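Local coordinates for protein ribokinase (Giardia lamblia, PDB 6WHJ) that probably phosphorylates D-ribose at O-5 with ATP and magnesium, yielding ribose 5-phosphate for nucleotide synthesis and the pentose phosphate pathway, at residues B[44-56]-B[274-286]. Numbering follows the deposited sequence.
Sequences KGSNQAIACGKVL and DCFIGSFCVRLME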
# COMPACT_ATOMS: atom_id res chain seq x y z
N LYS B 44 15.54 -4.04 -2.87
CA LYS B 44 16.87 -3.48 -3.09
C LYS B 44 17.83 -4.54 -3.61
O LYS B 44 18.72 -4.23 -4.41
CB LYS B 44 17.38 -2.82 -1.81
CG LYS B 44 16.94 -1.39 -1.70
CD LYS B 44 17.18 -0.83 -0.31
CE LYS B 44 16.64 0.57 -0.22
NZ LYS B 44 16.96 1.27 -1.50
N GLY B 45 17.68 -5.78 -3.16
CA GLY B 45 18.53 -6.83 -3.69
C GLY B 45 18.32 -7.03 -5.17
O GLY B 45 19.26 -7.02 -5.96
N SER B 46 17.05 -7.16 -5.59
CA SER B 46 16.77 -7.45 -6.99
C SER B 46 17.03 -6.24 -7.88
O SER B 46 17.46 -6.40 -9.03
CB SER B 46 15.34 -7.94 -7.14
OG SER B 46 15.06 -8.20 -8.51
N ASN B 47 16.75 -5.03 -7.39
CA ASN B 47 17.01 -3.84 -8.19
C ASN B 47 18.49 -3.70 -8.51
O ASN B 47 18.86 -3.35 -9.63
CB ASN B 47 16.52 -2.59 -7.47
CG ASN B 47 15.03 -2.44 -7.54
OD1 ASN B 47 14.36 -3.06 -8.38
ND2 ASN B 47 14.49 -1.61 -6.66
N GLN B 48 19.34 -3.97 -7.52
CA GLN B 48 20.78 -3.85 -7.75
C GLN B 48 21.30 -4.96 -8.65
O GLN B 48 22.25 -4.73 -9.40
CB GLN B 48 21.51 -3.85 -6.41
CG GLN B 48 21.42 -2.55 -5.70
CD GLN B 48 21.95 -2.67 -4.30
OE1 GLN B 48 22.74 -3.57 -4.02
NE2 GLN B 48 21.57 -1.74 -3.42
N ALA B 49 20.69 -6.15 -8.59
CA ALA B 49 21.08 -7.21 -9.51
C ALA B 49 20.64 -6.90 -10.94
O ALA B 49 21.34 -7.23 -11.90
CB ALA B 49 20.51 -8.55 -9.05
N ILE B 50 19.47 -6.28 -11.10
CA ILE B 50 18.99 -5.95 -12.43
C ILE B 50 19.83 -4.82 -13.03
O ILE B 50 20.17 -4.85 -14.23
CB ILE B 50 17.49 -5.61 -12.38
CG1 ILE B 50 16.70 -6.88 -12.03
CG2 ILE B 50 17.00 -5.03 -13.70
CD1 ILE B 50 15.18 -6.73 -11.93
N ALA B 51 20.22 -3.84 -12.21
CA ALA B 51 21.12 -2.79 -12.68
C ALA B 51 22.46 -3.36 -13.13
O ALA B 51 23.02 -2.91 -14.14
CB ALA B 51 21.31 -1.74 -11.59
N CYS B 52 22.98 -4.36 -12.40
CA CYS B 52 24.20 -5.03 -12.85
C CYS B 52 24.01 -5.63 -14.23
O CYS B 52 24.80 -5.37 -15.15
CB CYS B 52 24.63 -6.12 -11.86
SG CYS B 52 25.42 -5.53 -10.34
N GLY B 53 22.95 -6.44 -14.40
CA GLY B 53 22.72 -7.09 -15.68
C GLY B 53 22.59 -6.12 -16.84
O GLY B 53 23.03 -6.42 -17.95
N LYS B 54 22.01 -4.94 -16.60
CA LYS B 54 21.81 -4.00 -17.70
C LYS B 54 23.06 -3.19 -18.02
O LYS B 54 23.26 -2.79 -19.18
CB LYS B 54 20.66 -3.04 -17.40
CG LYS B 54 19.29 -3.69 -17.37
CD LYS B 54 18.22 -2.61 -17.39
CE LYS B 54 16.83 -3.18 -17.53
NZ LYS B 54 15.84 -2.16 -17.07
N VAL B 55 23.91 -2.93 -17.03
CA VAL B 55 25.11 -2.14 -17.27
C VAL B 55 26.28 -3.04 -17.64
O VAL B 55 27.25 -2.56 -18.24
CB VAL B 55 25.39 -1.28 -16.02
CG1 VAL B 55 26.69 -0.52 -16.15
CG2 VAL B 55 24.25 -0.29 -15.78
N LEU B 56 26.18 -4.33 -17.36
CA LEU B 56 27.21 -5.28 -17.75
C LEU B 56 27.22 -5.45 -19.26
O LEU B 56 26.19 -5.36 -19.93
CB LEU B 56 26.94 -6.63 -17.09
CG LEU B 56 27.55 -6.84 -15.71
CD1 LEU B 56 27.07 -8.18 -15.18
CD2 LEU B 56 29.06 -6.78 -15.77
N ASP B 274 20.03 2.40 -6.17
CA ASP B 274 20.32 1.02 -6.54
C ASP B 274 21.05 0.96 -7.87
O ASP B 274 21.99 0.18 -8.03
CB ASP B 274 19.03 0.21 -6.55
CG ASP B 274 18.44 0.05 -5.15
OD1 ASP B 274 19.24 0.10 -4.18
OD2 ASP B 274 17.21 -0.11 -5.01
N CYS B 275 20.66 1.81 -8.81
CA CYS B 275 21.39 1.87 -10.07
C CYS B 275 22.83 2.30 -9.83
O CYS B 275 23.75 1.76 -10.45
CB CYS B 275 20.68 2.82 -11.03
SG CYS B 275 21.61 3.25 -12.50
N PHE B 276 23.04 3.22 -8.89
CA PHE B 276 24.41 3.63 -8.56
C PHE B 276 25.19 2.47 -7.96
O PHE B 276 26.34 2.22 -8.34
CB PHE B 276 24.39 4.82 -7.60
CG PHE B 276 25.77 5.32 -7.22
CD1 PHE B 276 26.48 4.73 -6.18
CD2 PHE B 276 26.35 6.36 -7.91
CE1 PHE B 276 27.75 5.18 -5.85
CE2 PHE B 276 27.61 6.82 -7.57
CZ PHE B 276 28.32 6.23 -6.54
N ILE B 277 24.59 1.75 -7.01
CA ILE B 277 25.30 0.64 -6.40
C ILE B 277 25.61 -0.43 -7.43
O ILE B 277 26.74 -0.94 -7.51
CB ILE B 277 24.50 0.08 -5.20
CG1 ILE B 277 24.43 1.10 -4.07
CG2 ILE B 277 25.11 -1.23 -4.72
CD1 ILE B 277 25.77 1.42 -3.48
N GLY B 278 24.63 -0.75 -8.28
CA GLY B 278 24.85 -1.77 -9.30
C GLY B 278 25.95 -1.40 -10.28
O GLY B 278 26.84 -2.21 -10.56
N SER B 279 25.90 -0.17 -10.81
CA SER B 279 26.92 0.27 -11.76
C SER B 279 28.30 0.33 -11.11
O SER B 279 29.29 -0.10 -11.70
CB SER B 279 26.55 1.63 -12.33
OG SER B 279 25.25 1.59 -12.87
N PHE B 280 28.36 0.83 -9.86
CA PHE B 280 29.61 0.85 -9.12
C PHE B 280 30.22 -0.55 -9.05
O PHE B 280 31.43 -0.72 -9.25
CB PHE B 280 29.36 1.40 -7.71
CG PHE B 280 30.57 1.40 -6.83
CD1 PHE B 280 31.64 2.25 -7.09
CD2 PHE B 280 30.68 0.49 -5.78
CE1 PHE B 280 32.77 2.24 -6.27
CE2 PHE B 280 31.81 0.46 -4.97
CZ PHE B 280 32.86 1.34 -5.21
N CYS B 281 29.39 -1.56 -8.79
CA CYS B 281 29.91 -2.93 -8.71
C CYS B 281 30.35 -3.43 -10.08
O CYS B 281 31.37 -4.13 -10.17
CB CYS B 281 28.85 -3.85 -8.11
SG CYS B 281 28.58 -3.57 -6.36
N VAL B 282 29.61 -3.11 -11.14
CA VAL B 282 30.01 -3.55 -12.47
C VAL B 282 31.39 -3.01 -12.81
O VAL B 282 32.30 -3.77 -13.18
CB VAL B 282 28.96 -3.13 -13.52
CG1 VAL B 282 29.54 -3.23 -14.93
CG2 VAL B 282 27.74 -4.01 -13.40
N ARG B 283 31.59 -1.69 -12.67
CA ARG B 283 32.88 -1.08 -12.99
C ARG B 283 33.97 -1.52 -12.02
O ARG B 283 35.13 -1.67 -12.43
CB ARG B 283 32.77 0.44 -12.98
CG ARG B 283 33.90 1.15 -13.69
CD ARG B 283 33.99 0.72 -15.14
NE ARG B 283 35.18 1.28 -15.78
CZ ARG B 283 36.09 0.56 -16.43
NH1 ARG B 283 35.95 -0.75 -16.57
NH2 ARG B 283 37.14 1.18 -16.96
N LEU B 284 33.63 -1.72 -10.75
CA LEU B 284 34.61 -2.22 -9.79
C LEU B 284 35.11 -3.59 -10.20
O LEU B 284 36.31 -3.85 -10.24
CB LEU B 284 33.99 -2.25 -8.40
CG LEU B 284 34.91 -2.34 -7.19
CD1 LEU B 284 35.96 -1.27 -7.28
CD2 LEU B 284 34.07 -2.16 -5.93
N MET B 285 34.18 -4.48 -10.56
CA MET B 285 34.54 -5.82 -10.99
C MET B 285 35.37 -5.80 -12.27
O MET B 285 36.27 -6.62 -12.44
CB MET B 285 33.27 -6.66 -11.19
CG MET B 285 33.51 -8.10 -11.61
SD MET B 285 33.56 -8.29 -13.41
CE MET B 285 31.94 -7.67 -13.83
N GLU B 286 35.09 -4.85 -13.17
CA GLU B 286 35.84 -4.79 -14.42
C GLU B 286 37.25 -4.28 -14.20
O GLU B 286 38.20 -4.79 -14.80
CB GLU B 286 35.11 -3.91 -15.43
CG GLU B 286 33.89 -4.57 -16.04
CD GLU B 286 33.06 -3.61 -16.88
OE1 GLU B 286 33.42 -2.42 -16.97
OE2 GLU B 286 32.05 -4.07 -17.46
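Helix 44-55 crosses helix 274-286 at -49°, their axes 7.7 Å apart, and the backbones come nearest where Gln-48 faces Gly-278. Gly-278 has no side chain here, and the methyl of Ala-51 lies over the backbone of Cys-275 and Gly-278. One turn on from Gln-48, Cys-52 places its SG 3.6 Å from Gly-278 O.

At the N-terminal ends of both helices the contact turns polar around Asp-274, the predicted proton acceptor. Its CG stands beside its own backbone N (chi1 -67°), directing the carboxylate at helix 44-55. Gln-48 reaches along an extended chain and donates from NE2 to Asp-274 OD1 at 3.1 Å, nearly straight at 166° but from above the carboxylate plane. Gln-48 OE1 accepts a hydrogen bond from Gln-144, which helps fix the rotation of the amide, while the Ile-277 CG2 methyl packs against Gln-48 CD and OE1. Lys-44 crosses Asp-274 at about a right angle, and its NZ makes a long salt bridge of 3.7 Å to Asp-274 OD1.

Toward the C-terminal ends the packing is aliphatic. Val-282 fits among Cys-52, Val-55 and Leu-56, with its CG2 3.7 Å from Leu-56 CG, and Leu-56 CD2 touches the methyl CE of Met-285.

In this PfkB-family fold the pair thus joins predicted substrate-binding residues to the predicted catalytic aspartate. Strands 9-12 and 140-143 of the large sheet pack against both helices, through Cys-52 and Val-282 on Ile-9 and Gln-48 and Cys-281 on Val-142, while helix 301-318 meets Val-55 and Ser-279.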